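Side-chain contacts in major capsid protein (Paramecium bursaria Chlorella virus 1, PDB 5TIP), which self-assembles as trimers into the icosahedral, pseudo T=169 glycoprotein capsid of a large DNA virus that infects Chlorella algae: residues N62-T67 with Q213-F218; L75-N80 with T132-N137; L226-Q231 with A360-S365; A278-A283 with A394-T399. All coordinates share one frame; numbering follows the deposited sequence.

Overall arrangement
Contacts 1, 2 and 4 are buried, whereas contact 3 is only partly so, although its centre lies nearest the centre of the chain, about 13 Å away. Contacts 1 and 2 both use strand 65-76, their centres about 40 Å apart, and contact 2 is nested along the chain inside the loop that contact 1 closes. Helix 212-220 of contact 1 is followed directly by strand 223-237 of contact 3. Chemistry changes with place: contact 1 pairs one salt bridge with an aliphatic-aromatic touch, contact 2 lays a lysine over an indole, contact 3 centres on a carboxylate among cations, and contact 4 is wholly apolar between two glycosylated segments. Glycans adjoin contacts 2 and 4.

Contact 1 of 4, residues N62-T67 with Q213-F218; sequences NGDLIT and QERTRF
Asp64 and Arg215 cross at about a right angle, and their carboxylate and guanidinium planes stand 73° apart, so this salt bridge is not the flat, two-pronged kind. Its closest approach is Asp64 OD1 to Arg215 NE, 3.0 Å, with NH2 of Arg215 farther from the same oxygen at 3.3 Å. The arginine runs extended from CG to NE, which carries the guanidinium back across the acid from an exposed helix position. OD2 of Asp64 is held by the backbone N of Leu210. One residue on, Leu65 lays CD2 over one face of the Phe218 ring, 4.2 Å from the centroid and 21° off the normal, displaced toward the rim: a CH-pi contact. Phe26 of the second subunit packs on both Leu65 and Phe218. Asp64 and Leu65 together lie opposite Ile208 of strand 200-210, which makes a classic beta bulge. In this double jelly-roll capsid protein, the bulge at the start of strand 65-76 in the N-terminal jelly roll is thus set against helix 212-220, which leads to the second jelly roll.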
loop_
_atom_site.group_PDB
_atom_site.type_symbol
_atom_site.label_atom_id
_atom_site.label_comp_id
_atom_site.label_asym_id
_atom_site.label_seq_id
_atom_site.Cartn_x
_atom_site.Cartn_y
_atom_site.Cartn_z
ATOM N N ASN A 62 2.625 18.985 -30.112
ATOM C CA ASN A 62 3.309 19.999 -29.321
ATOM C C ASN A 62 4.674 19.530 -28.836
ATOM O O ASN A 62 5.640 20.301 -28.864
ATOM C CB ASN A 62 2.446 20.395 -28.123
ATOM C CG ASN A 62 1.101 20.946 -28.535
ATOM O OD1 ASN A 62 0.150 20.193 -28.741
ATOM N ND2 ASN A 62 1.010 22.264 -28.654
ATOM N N GLY A 63 4.773 18.281 -28.389
ATOM C CA GLY A 63 6.025 17.753 -27.886
ATOM C C GLY A 63 6.505 16.536 -28.647
ATOM O O GLY A 63 5.970 16.209 -29.710
ATOM N N ASP A 64 7.514 15.855 -28.109
ATOM C CA ASP A 64 8.119 14.720 -28.794
ATOM C C ASP A 64 7.466 13.397 -28.414
ATOM O O ASP A 64 7.252 12.543 -29.280
ATOM C CB ASP A 64 9.619 14.681 -28.503
ATOM C CG ASP A 64 10.314 15.974 -28.888
ATOM O OD1 ASP A 64 9.964 16.546 -29.942
ATOM O OD2 ASP A 64 11.201 16.428 -28.134
ATOM N N LEU A 65 7.152 13.207 -27.135
ATOM C CA LEU A 65 6.461 12.017 -26.666
ATOM C C LEU A 65 5.220 12.440 -25.895
ATOM O O LEU A 65 5.094 13.590 -25.471
ATOM C CB LEU A 65 7.357 11.154 -25.767
ATOM C CG LEU A 65 8.857 11.106 -26.074
ATOM C CD1 LEU A 65 9.595 10.408 -24.952
ATOM C CD2 LEU A 65 9.126 10.408 -27.395
ATOM N N ILE A 66 4.299 11.497 -25.711
ATOM C CA ILE A 66 3.123 11.708 -24.874
ATOM C C ILE A 66 3.014 10.553 -23.892
ATOM O O ILE A 66 3.331 9.405 -24.224
ATOM C CB ILE A 66 1.824 11.851 -25.697
ATOM C CG1 ILE A 66 1.568 10.610 -26.549
ATOM C CG2 ILE A 66 1.882 13.089 -26.567
ATOM C CD1 ILE A 66 0.276 10.681 -27.332
ATOM N N THR A 67 2.576 10.864 -22.673
ATOM C CA THR A 67 2.440 9.864 -21.622
ATOM C C THR A 67 1.023 9.873 -21.062
ATOM O O THR A 67 0.131 9.217 -21.608
ATOM C CB THR A 67 3.460 10.111 -20.506
ATOM O OG1 THR A 67 3.303 11.441 -19.996
ATOM C CG2 THR A 67 4.878 9.942 -21.029
ATOM N N GLN A 213 20.027 15.422 -28.717
ATOM C CA GLN A 213 20.543 14.125 -29.149
ATOM C C GLN A 213 19.449 13.064 -29.158
ATOM O O GLN A 213 19.248 12.372 -30.163
ATOM C CB GLN A 213 21.709 13.687 -28.264
ATOM C CG GLN A 213 23.011 14.421 -28.533
ATOM C CD GLN A 213 24.185 13.768 -27.832
ATOM O OE1 GLN A 213 24.003 12.891 -26.988
ATOM N NE2 GLN A 213 25.397 14.179 -28.188
ATOM N N GLU A 214 18.728 12.925 -28.045
ATOM C CA GLU A 214 17.672 11.922 -27.978
ATOM C C GLU A 214 16.536 12.261 -28.934
ATOM O O GLU A 214 15.807 11.364 -29.370
ATOM C CB GLU A 214 17.159 11.806 -26.544
ATOM C CG GLU A 214 16.419 10.521 -26.240
ATOM C CD GLU A 214 15.912 10.474 -24.813
ATOM O OE1 GLU A 214 15.802 11.549 -24.183
ATOM O OE2 GLU A 214 15.629 9.363 -24.320
ATOM N N ARG A 215 16.374 13.545 -29.271
ATOM C CA ARG A 215 15.377 13.933 -30.264
ATOM C C ARG A 215 15.746 13.404 -31.645
ATOM O O ARG A 215 14.871 12.984 -32.411
ATOM C CB ARG A 215 15.237 15.455 -30.293
ATOM C CG ARG A 215 13.835 15.942 -30.570
ATOM C CD ARG A 215 13.758 17.455 -30.588
ATOM N NE ARG A 215 12.427 17.918 -30.971
ATOM C CZ ARG A 215 12.037 18.101 -32.229
ATOM N NH1 ARG A 215 12.877 17.862 -33.227
ATOM N NH2 ARG A 215 10.808 18.525 -32.491
ATOM N N THR A 216 17.041 13.415 -31.977
ATOM C CA THR A 216 17.491 12.895 -33.263
ATOM C C THR A 216 17.347 11.381 -33.324
ATOM O O THR A 216 17.018 10.828 -34.379
ATOM C CB THR A 216 18.945 13.310 -33.515
ATOM O OG1 THR A 216 19.024 14.737 -33.628
ATOM C CG2 THR A 216 19.485 12.681 -34.793
ATOM N N ARG A 217 17.549 10.702 -32.196
ATOM C CA ARG A 217 17.463 9.248 -32.187
ATOM C C ARG A 217 16.033 8.767 -32.372
ATOM O O ARG A 217 15.788 7.796 -33.097
ATOM C CB ARG A 217 18.007 8.721 -30.867
ATOM C CG ARG A 217 19.484 8.894 -30.641
ATOM C CD ARG A 217 19.826 8.311 -29.284
ATOM N NE ARG A 217 19.486 6.893 -29.222
ATOM C CZ ARG A 217 18.408 6.415 -28.604
ATOM N NH1 ARG A 217 17.573 7.244 -27.992
ATOM N NH2 ARG A 217 18.175 5.110 -28.589
ATOM N N PHE A 218 15.076 9.427 -31.720
ATOM C CA PHE A 218 13.680 9.022 -31.850
ATOM C C PHE A 218 13.142 9.268 -33.252
ATOM O O PHE A 218 12.283 8.516 -33.725
ATOM C CB PHE A 218 12.828 9.750 -30.813
ATOM C CG PHE A 218 12.707 9.013 -29.515
ATOM C CD1 PHE A 218 11.691 8.093 -29.315
ATOM C CD2 PHE A 218 13.614 9.234 -28.494
ATOM C CE1 PHE A 218 11.581 7.409 -28.119
ATOM C CE2 PHE A 218 13.509 8.556 -27.295
ATOM C CZ PHE A 218 12.492 7.642 -27.107
#

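Contact 2 of 4, residues L75-N80 with T132-N137. With XYP (beta-D-xylopyranose), chain F; FUC (alpha-L-fucopyranose), chain B.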
loop_
_atom_site.group_PDB
_atom_site.type_symbol
_atom_site.label_atom_id
_atom_site.label_comp_id
_atom_site.label_asym_id
_atom_site.label_seq_id
_atom_site.Cartn_x
_atom_site.Cartn_y
_atom_site.Cartn_z
ATOM N N LEU A 75 -19.665 17.945 -13.645
ATOM C CA LEU A 75 -21.006 17.399 -13.500
ATOM C C LEU A 75 -21.704 18.026 -12.303
ATOM O O LEU A 75 -21.062 18.453 -11.339
ATOM C CB LEU A 75 -20.974 15.875 -13.331
ATOM C CG LEU A 75 -20.261 15.066 -14.413
ATOM C CD1 LEU A 75 -20.282 13.584 -14.077
ATOM C CD2 LEU A 75 -20.913 15.313 -15.755
ATOM N N THR A 76 -23.031 18.080 -12.382
ATOM C CA THR A 76 -23.885 18.524 -11.288
ATOM C C THR A 76 -24.800 17.370 -10.908
ATOM O O THR A 76 -25.534 16.854 -11.757
ATOM C CB THR A 76 -24.701 19.755 -11.685
ATOM O OG1 THR A 76 -23.817 20.847 -11.967
ATOM C CG2 THR A 76 -25.647 20.155 -10.565
ATOM N N LYS A 77 -24.754 16.960 -9.642
ATOM C CA LYS A 77 -25.521 15.803 -9.207
ATOM C C LYS A 77 -26.967 16.191 -8.933
ATOM O O LYS A 77 -27.255 17.301 -8.475
ATOM C CB LYS A 77 -24.892 15.178 -7.957
ATOM C CG LYS A 77 -24.989 16.020 -6.693
ATOM C CD LYS A 77 -23.937 15.611 -5.668
ATOM C CE LYS A 77 -23.977 14.119 -5.373
ATOM N NZ LYS A 77 -25.242 13.697 -4.714
ATOM N N GLY A 78 -27.882 15.271 -9.239
ATOM C CA GLY A 78 -29.302 15.489 -9.053
ATOM C C GLY A 78 -29.927 14.733 -7.907
ATOM O O GLY A 78 -31.164 14.731 -7.789
ATOM N N GLY A 79 -29.136 14.083 -7.053
ATOM C CA GLY A 79 -29.650 13.395 -5.889
ATOM C C GLY A 79 -28.819 13.718 -4.660
ATOM O O GLY A 79 -27.840 14.463 -4.726
ATOM N N ASN A 80 -29.232 13.132 -3.538
ATOM C CA ASN A 80 -28.557 13.391 -2.272
ATOM C C ASN A 80 -27.423 12.402 -2.032
ATOM O O ASN A 80 -26.807 11.913 -2.984
ATOM C CB ASN A 80 -29.562 13.353 -1.119
ATOM C CG ASN A 80 -30.513 14.534 -1.142
ATOM O OD1 ASN A 80 -30.113 15.663 -1.430
ATOM N ND2 ASN A 80 -31.781 14.278 -0.845
ATOM N N THR A 132 -13.524 10.626 -9.590
ATOM C CA THR A 132 -14.601 10.183 -10.466
ATOM C C THR A 132 -15.962 10.117 -9.780
ATOM O O THR A 132 -16.915 9.614 -10.382
ATOM C CB THR A 132 -14.276 8.808 -11.066
ATOM O OG1 THR A 132 -14.046 7.867 -10.011
ATOM C CG2 THR A 132 -13.040 8.882 -11.952
ATOM N N ASP A 133 -16.088 10.609 -8.548
ATOM C CA ASP A 133 -17.347 10.467 -7.827
ATOM C C ASP A 133 -17.402 11.487 -6.699
ATOM O O ASP A 133 -16.388 12.076 -6.316
ATOM C CB ASP A 133 -17.508 9.044 -7.277
ATOM C CG ASP A 133 -18.944 8.711 -6.928
ATOM O OD1 ASP A 133 -19.801 9.615 -6.992
ATOM O OD2 ASP A 133 -19.215 7.540 -6.587
ATOM N N TRP A 134 -18.611 11.693 -6.178
ATOM C CA TRP A 134 -18.813 12.451 -4.950
ATOM C C TRP A 134 -18.646 11.514 -3.760
ATOM O O TRP A 134 -19.313 10.477 -3.685
ATOM C CB TRP A 134 -20.200 13.095 -4.920
ATOM C CG TRP A 134 -20.355 14.287 -5.817
ATOM C CD1 TRP A 134 -20.020 15.577 -5.528
ATOM C CD2 TRP A 134 -20.906 14.303 -7.141
ATOM N NE1 TRP A 134 -20.319 16.394 -6.590
ATOM C CE2 TRP A 134 -20.864 15.637 -7.593
ATOM C CE3 TRP A 134 -21.424 13.320 -7.988
ATOM C CZ2 TRP A 134 -21.319 16.011 -8.855
ATOM C CZ3 TRP A 134 -21.877 13.694 -9.239
ATOM C CH2 TRP A 134 -21.821 15.028 -9.661
ATOM N N VAL A 135 -17.762 11.878 -2.831
ATOM C CA VAL A 135 -17.420 10.983 -1.730
ATOM C C VAL A 135 -17.548 11.691 -0.386
ATOM O O VAL A 135 -17.084 11.179 0.639
ATOM C CB VAL A 135 -15.996 10.423 -1.900
ATOM C CG1 VAL A 135 -15.896 9.587 -3.160
ATOM C CG2 VAL A 135 -14.981 11.555 -1.924
ATOM N N ASN A 136 -18.173 12.869 -0.374
ATOM C CA ASN A 136 -18.295 13.665 0.840
ATOM C C ASN A 136 -19.747 14.012 1.160
ATOM O O ASN A 136 -20.028 15.076 1.718
ATOM C CB ASN A 136 -17.439 14.926 0.741
ATOM C CG ASN A 136 -15.956 14.613 0.673
ATOM O OD1 ASN A 136 -15.348 14.658 -0.396
ATOM N ND2 ASN A 136 -15.371 14.275 1.815
ATOM N N ASN A 137 -20.676 13.123 0.800
ATOM C CA ASN A 137 -22.089 13.250 1.166
ATOM C C ASN A 137 -22.716 14.518 0.588
ATOM O O ASN A 137 -23.535 15.175 1.235
ATOM C CB ASN A 137 -22.267 13.205 2.686
ATOM C CG ASN A 137 -21.547 12.034 3.323
ATOM O OD1 ASN A 137 -21.393 10.978 2.711
ATOM N ND2 ASN A 137 -21.097 12.219 4.559
HETATM C C1 XYP F . -28.005 11.847 4.040
HETATM C C2 XYP F . -28.637 12.668 2.923
HETATM C C3 XYP F . -29.300 13.914 3.496
HETATM C C4 XYP F . -30.239 13.538 4.636
HETATM C C5 XYP F . -29.529 12.639 5.642
HETATM O O2 XYP F . -27.634 13.049 1.975
HETATM O O3 XYP F . -30.037 14.582 2.466
HETATM O O4 XYP F . -30.703 14.725 5.289
HETATM O O5 XYP F . -29.025 11.489 4.967
HETATM C C1 FUC B . -26.301 7.587 2.412
HETATM C C2 FUC B . -27.757 7.772 2.810
HETATM C C3 FUC B . -27.805 8.377 4.207
HETATM C C4 FUC B . -27.045 9.698 4.208
HETATM C C5 FUC B . -25.628 9.456 3.698
HETATM C C6 FUC B . -24.833 10.755 3.643
HETATM O O2 FUC B . -28.434 6.512 2.786
HETATM O O3 FUC B . -29.158 8.566 4.633
HETATM O O4 FUC B . -27.735 10.635 3.373
HETATM O O5 FUC B . -25.687 8.874 2.397
#
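Trp134 carries the contact, meeting both Lys77 and Leu75. Its CG lies beside the backbone N and anti to the carbonyl carbon, and this chi1 of -74° turns the indole toward segment 75-80, where one of its faces lies against the Lys77 chain, the two side chains sliding past each other in opposite directions. CD of Lys77 sits over the five-membered ring, 3.6 Å from its centroid and 9° off the normal, a CH-pi contact. At the far end of the indole, CH2 of Trp134 meets CB of Lys77, over the same face as CD, at 3.5 Å and CB of Leu75 at 3.9 Å, while O of Leu75 approaches CZ2 of Trp134 at the ring edge, 3.5 Å away. Bends at chi3 and chi4 turn the ammonium from the indole to the backbone: NZ of Lys77 bonds O of Gly79 at 2.7 Å from above the carbonyl plane, and also O of Glu138. Farther along, Asn137 touches C6 of the fucose with its CG at 3.5 Å. With Asn80, beside the xylose, it belongs to the glycan pocket at the end of strand 65-76.

Contact 3 of 4, residues L226-Q231 with A360-S365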
loop_
_atom_site.group_PDB
_atom_site.type_symbol
_atom_site.label_atom_id
_atom_site.label_comp_id
_atom_site.label_asym_id
_atom_site.label_seq_id
_atom_site.Cartn_x
_atom_site.Cartn_y
_atom_site.Cartn_z
ATOM N N LEU A 226 6.818 -3.146 -26.871
ATOM C CA LEU A 226 5.999 -4.262 -26.404
ATOM C C LEU A 226 4.850 -3.667 -25.605
ATOM O O LEU A 226 5.031 -3.228 -24.467
ATOM C CB LEU A 226 6.823 -5.237 -25.569
ATOM C CG LEU A 226 6.096 -6.495 -25.085
ATOM C CD1 LEU A 226 5.614 -7.334 -26.258
ATOM C CD2 LEU A 226 6.984 -7.314 -24.161
ATOM N N ILE A 227 3.665 -3.642 -26.204
ATOM C CA ILE A 227 2.516 -2.962 -25.628
ATOM C C ILE A 227 1.500 -3.996 -25.158
ATOM O O ILE A 227 1.616 -5.192 -25.427
ATOM C CB ILE A 227 1.874 -1.972 -26.620
ATOM C CG1 ILE A 227 1.101 -2.726 -27.704
ATOM C CG2 ILE A 227 2.935 -1.083 -27.245
ATOM C CD1 ILE A 227 0.304 -1.827 -28.622
ATOM N N GLU A 228 0.486 -3.515 -24.448
ATOM C CA GLU A 228 -0.612 -4.344 -23.982
ATOM C C GLU A 228 -1.909 -3.863 -24.615
ATOM O O GLU A 228 -2.077 -2.674 -24.900
ATOM C CB GLU A 228 -0.720 -4.312 -22.455
ATOM C CG GLU A 228 0.488 -4.916 -21.762
ATOM C CD GLU A 228 0.364 -4.923 -20.253
ATOM O OE1 GLU A 228 -0.747 -4.661 -19.745
ATOM O OE2 GLU A 228 1.381 -5.180 -19.574
ATOM N N GLN A 229 -2.823 -4.802 -24.834
ATOM C CA GLN A 229 -4.115 -4.513 -25.431
ATOM C C GLN A 229 -5.212 -5.147 -24.593
ATOM O O GLN A 229 -4.982 -6.103 -23.850
ATOM C CB GLN A 229 -4.207 -5.044 -26.866
ATOM C CG GLN A 229 -3.246 -4.414 -27.844
ATOM C CD GLN A 229 -3.331 -5.059 -29.208
ATOM O OE1 GLN A 229 -3.076 -6.254 -29.359
ATOM N NE2 GLN A 229 -3.712 -4.278 -30.209
ATOM N N LEU A 230 -6.415 -4.603 -24.725
ATOM C CA LEU A 230 -7.597 -5.178 -24.108
ATOM C C LEU A 230 -8.432 -5.870 -25.176
ATOM O O LEU A 230 -8.608 -5.342 -26.279
ATOM C CB LEU A 230 -8.434 -4.111 -23.400
ATOM C CG LEU A 230 -9.723 -4.634 -22.763
ATOM C CD1 LEU A 230 -9.420 -5.476 -21.531
ATOM C CD2 LEU A 230 -10.672 -3.496 -22.427
ATOM N N GLN A 231 -8.936 -7.054 -24.851
ATOM C CA GLN A 231 -9.830 -7.788 -25.731
ATOM C C GLN A 231 -11.180 -7.919 -25.050
ATOM O O GLN A 231 -11.256 -8.289 -23.874
ATOM C CB GLN A 231 -9.272 -9.169 -26.084
ATOM C CG GLN A 231 -7.942 -9.126 -26.812
ATOM C CD GLN A 231 -7.444 -10.504 -27.202
ATOM O OE1 GLN A 231 -8.018 -11.161 -28.068
ATOM N NE2 GLN A 231 -6.371 -10.949 -26.559
ATOM N N ALA A 360 -0.063 -7.308 -12.970
ATOM C CA ALA A 360 -0.090 -5.852 -12.917
ATOM C C ALA A 360 1.227 -5.213 -13.336
ATOM O O ALA A 360 1.291 -3.984 -13.442
ATOM C CB ALA A 360 -0.460 -5.380 -11.509
ATOM N N GLY A 361 2.250 -6.026 -13.567
ATOM C CA GLY A 361 3.544 -5.517 -13.979
ATOM C C GLY A 361 3.651 -5.452 -15.487
ATOM O O GLY A 361 3.164 -6.330 -16.187
ATOM N N ARG A 362 4.293 -4.408 -15.992
ATOM C CA ARG A 362 4.449 -4.244 -17.431
ATOM C C ARG A 362 5.351 -5.319 -18.027
ATOM O O ARG A 362 5.130 -5.776 -19.144
ATOM C CB ARG A 362 4.978 -2.850 -17.755
ATOM C CG ARG A 362 4.158 -1.734 -17.129
ATOM C CD ARG A 362 2.952 -1.375 -17.981
ATOM N NE ARG A 362 1.940 -2.427 -18.011
ATOM C CZ ARG A 362 0.969 -2.562 -17.115
ATOM N NH1 ARG A 362 0.868 -1.706 -16.114
ATOM N NH2 ARG A 362 0.098 -3.551 -17.218
ATOM N N GLN A 363 6.367 -5.718 -17.274
ATOM C CA GLN A 363 7.285 -6.748 -17.730
ATOM C C GLN A 363 6.545 -8.071 -17.848
ATOM O O GLN A 363 5.927 -8.526 -16.894
ATOM C CB GLN A 363 8.454 -6.893 -16.755
ATOM C CG GLN A 363 9.119 -8.258 -16.789
ATOM C CD GLN A 363 10.079 -8.409 -17.950
ATOM O OE1 GLN A 363 10.867 -7.514 -18.236
ATOM N NE2 GLN A 363 10.017 -9.545 -18.624
ATOM N N PRO A 364 6.586 -8.688 -19.032
ATOM C CA PRO A 364 5.893 -9.971 -19.182
ATOM C C PRO A 364 6.456 -11.002 -18.218
ATOM O O PRO A 364 7.669 -11.101 -18.021
ATOM C CB PRO A 364 6.153 -10.351 -20.643
ATOM C CG PRO A 364 7.305 -9.501 -21.075
ATOM C CD PRO A 364 7.202 -8.237 -20.289
ATOM N N SER A 365 5.557 -11.780 -17.619
ATOM C CA SER A 365 5.922 -12.762 -16.606
ATOM C C SER A 365 5.049 -13.998 -16.730
ATOM O O SER A 365 4.592 -14.562 -15.730
ATOM C CB SER A 365 5.804 -12.172 -15.203
ATOM O OG SER A 365 4.485 -11.714 -14.961
HETATM O O HOH W 1 3.453 -3.830 -20.970
#
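Both oxygens of the Glu228 carboxylate are gripped by several cations. OE1 takes a hydrogen bond from NH2 of Arg362 at 2.9 Å and a salt bridge from Lys418, while OE2 pairs with Lys259 and receives weak bonds from Arg362, from NE at 3.2 Å and from NH2 at 3.1 Å. The acid stands on strand 223-237 of an antiparallel sheet in the second jelly roll of this double jelly-roll capsid protein, and loop 360-365 brings Arg362 to it. The carboxylate and guanidinium planes are 66° apart, which argues against a coplanar bidentate pair: NH2 meets OE1 on the syn side but 27° out of the carboxylate plane. The arginine, bent at chi2 and chi3, folds its end back toward the extended glutamate. Such a cluster of positive groups would probably favour the ionised form of the acid. Two residues earlier on the strand, CD2 of Leu226 meets CG of the Pro364 ring at 3.8 Å, and Tyr420 of the neighbouring strand 412-426 touches both residues. The loop also lies at the trimer interface: Tyr30 of the second subunit packs on Arg362, and Leu17 of the third subunit packs on Leu226 and Pro364. A water completes the link between strand and loop, donating to OE2 of Glu228 at 2.8 Å and to O of Arg362 at 3.2 Å.

Contact 4 of 4, residues A278-A283 with A394-T399. With BGC (beta-D-glucopyranose), chain G; BGC (beta-D-glucopyranose), chain E.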
loop_
_atom_site.group_PDB
_atom_site.type_symbol
_atom_site.label_atom_id
_atom_site.label_comp_id
_atom_site.label_asym_id
_atom_site.label_seq_id
_atom_site.Cartn_x
_atom_site.Cartn_y
_atom_site.Cartn_z
ATOM N N ALA A 278 -29.761 -7.236 -1.646
ATOM C CA ALA A 278 -30.341 -7.919 -0.498
ATOM C C ALA A 278 -30.627 -6.904 0.597
ATOM O O ALA A 278 -30.097 -5.791 0.596
ATOM C CB ALA A 278 -29.420 -9.027 0.027
ATOM N N ASN A 279 -31.473 -7.309 1.540
ATOM C CA ASN A 279 -31.893 -6.452 2.650
ATOM C C ASN A 279 -30.900 -6.517 3.809
ATOM O O ASN A 279 -31.254 -6.790 4.955
ATOM C CB ASN A 279 -33.299 -6.847 3.088
ATOM C CG ASN A 279 -33.954 -5.827 4.010
ATOM O OD1 ASN A 279 -33.370 -4.800 4.359
ATOM N ND2 ASN A 279 -35.207 -6.100 4.368
ATOM N N ILE A 280 -29.630 -6.281 3.497
ATOM C CA ILE A 280 -28.582 -6.126 4.503
ATOM C C ILE A 280 -27.912 -4.782 4.240
ATOM O O ILE A 280 -27.893 -4.325 3.088
ATOM C CB ILE A 280 -27.578 -7.289 4.466
ATOM C CG1 ILE A 280 -26.976 -7.439 3.068
ATOM C CG2 ILE A 280 -28.241 -8.582 4.918
ATOM C CD1 ILE A 280 -25.971 -8.565 2.956
ATOM N N PRO A 281 -27.365 -4.109 5.269
ATOM C CA PRO A 281 -26.847 -2.744 5.079
ATOM C C PRO A 281 -25.856 -2.608 3.933
ATOM O O PRO A 281 -24.830 -3.295 3.895
ATOM C CB PRO A 281 -26.182 -2.438 6.425
ATOM C CG PRO A 281 -26.930 -3.271 7.402
ATOM C CD PRO A 281 -27.271 -4.542 6.674
ATOM N N GLY A 282 -26.164 -1.717 2.991
ATOM C CA GLY A 282 -25.307 -1.470 1.854
ATOM C C GLY A 282 -25.630 -2.271 0.612
ATOM O O GLY A 282 -25.006 -2.037 -0.431
ATOM N N ALA A 283 -26.586 -3.200 0.680
ATOM C CA ALA A 283 -26.877 -4.089 -0.435
ATOM C C ALA A 283 -28.173 -3.764 -1.166
ATOM O O ALA A 283 -28.425 -4.352 -2.222
ATOM C CB ALA A 283 -26.924 -5.547 0.045
ATOM N N ALA A 394 -31.852 -14.716 6.547
ATOM C CA ALA A 394 -31.569 -15.684 5.496
ATOM C C ALA A 394 -30.303 -15.340 4.722
ATOM O O ALA A 394 -29.574 -16.246 4.303
ATOM C CB ALA A 394 -32.758 -15.785 4.540
ATOM N N VAL A 395 -30.020 -14.051 4.527
ATOM C CA VAL A 395 -28.843 -13.658 3.760
ATOM C C VAL A 395 -27.573 -13.806 4.591
ATOM O O VAL A 395 -26.544 -14.280 4.094
ATOM C CB VAL A 395 -29.010 -12.222 3.225
ATOM C CG1 VAL A 395 -27.748 -11.770 2.507
ATOM C CG2 VAL A 395 -30.208 -12.135 2.290
ATOM N N LEU A 396 -27.619 -13.419 5.866
ATOM C CA LEU A 396 -26.440 -13.469 6.722
ATOM C C LEU A 396 -26.191 -14.841 7.337
ATOM O O LEU A 396 -25.254 -14.981 8.129
ATOM C CB LEU A 396 -26.558 -12.429 7.838
ATOM C CG LEU A 396 -26.631 -10.965 7.403
ATOM C CD1 LEU A 396 -26.757 -10.054 8.615
ATOM C CD2 LEU A 396 -25.419 -10.589 6.563
ATOM N N GLY A 397 -26.995 -15.849 7.004
ATOM C CA GLY A 397 -26.794 -17.172 7.563
ATOM C C GLY A 397 -27.212 -18.303 6.646
ATOM O O GLY A 397 -28.224 -18.964 6.897
ATOM N N ASN A 398 -26.447 -18.544 5.584
ATOM C CA ASN A 398 -26.775 -19.598 4.635
ATOM C C ASN A 398 -25.497 -20.325 4.236
ATOM O O ASN A 398 -24.420 -20.092 4.793
ATOM C CB ASN A 398 -27.516 -19.028 3.421
ATOM C CG ASN A 398 -28.850 -19.698 3.194
ATOM O OD1 ASN A 398 -28.922 -20.813 2.676
ATOM N ND2 ASN A 398 -29.921 -19.019 3.583
ATOM N N THR A 399 -25.627 -21.211 3.252
ATOM C CA THR A 399 -24.578 -22.135 2.857
ATOM C C THR A 399 -23.805 -21.597 1.651
ATOM O O THR A 399 -24.041 -20.487 1.168
ATOM C CB THR A 399 -25.183 -23.508 2.567
ATOM O OG1 THR A 399 -26.117 -23.403 1.486
ATOM C CG2 THR A 399 -25.903 -24.036 3.798
HETATM C C2 BGC G . -31.493 -19.905 5.169
HETATM C C3 BGC G . -32.830 -20.605 5.361
HETATM C C4 BGC G . -33.849 -20.025 4.393
HETATM C C5 BGC G . -33.326 -20.093 2.966
HETATM C C6 BGC G . -34.331 -19.498 1.988
HETATM C C1 BGC G . -31.067 -19.898 3.706
HETATM O O2 BGC G . -30.494 -20.561 5.956
HETATM O O3 BGC G . -33.289 -20.374 6.693
HETATM O O4 BGC G . -35.082 -20.745 4.493
HETATM O O5 BGC G . -32.096 -19.378 2.864
HETATM O O6 BGC G . -34.461 -18.094 2.235
HETATM C C2 BGC E . -37.215 -5.731 5.502
HETATM C C3 BGC E . -37.922 -5.169 6.725
HETATM C C4 BGC E . -37.120 -5.526 7.967
HETATM C C5 BGC E . -35.662 -5.104 7.825
HETATM C C6 BGC E . -34.863 -5.563 9.039
HETATM C C1 BGC E . -35.757 -5.290 5.443
HETATM O O2 BGC E . -37.896 -5.300 4.323
HETATM O O3 BGC E . -39.207 -5.783 6.842
HETATM O O4 BGC E . -37.697 -4.896 9.118
HETATM O O5 BGC E . -35.082 -5.661 6.644
HETATM O O6 BGC E . -33.488 -5.203 8.877
#
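With chi1 at 56°, Ile280 sets CG1 between its backbone N and carbonyl carbon and CG2 anti to that carbon, which puts CD1 nearest Val395 and CG2 nearest Leu396; in Val395, at chi1 176°, CG1 is nearest Ile280 and CG2 nearest Ala278. Both segments belong to glycosylated parts of the second jelly roll in the double jelly-roll fold. Ile280 begins a type II beta turn that ends at Ala283, its N-H...O closure running from Ala283 N to Ile280 O. Asn279, just before, is the centre of an inverse gamma turn. Across the contact, helix 392-395 ends at Val395 and gives way to the turn carrying Leu396. CD1 of Ile280 meets CG1 of Val395 at 3.7 Å, and its CG2 meets CG of Leu396 at 3.8 Å, the side chains crossing obliquely in both pairs. Ala278 adds its CB against CG2 of Val395, 3.9 Å away. No hydrogen bond spans the two segments, and Leu309 packs on both Ala278 and Val395. This apolar patch thus joins a loop to the end of helix 392-395 and the turn after it, each carrying an N-linked glucose, on Asn279 and on Asn398. The glycosylated amide of Asn398 is held by Ala394: its ND2 donates to O of Ala394 at 2.9 Å, 167° at the hydrogen, while O2 of the attached glucose donates to O of Gly397 at 2.9 Å.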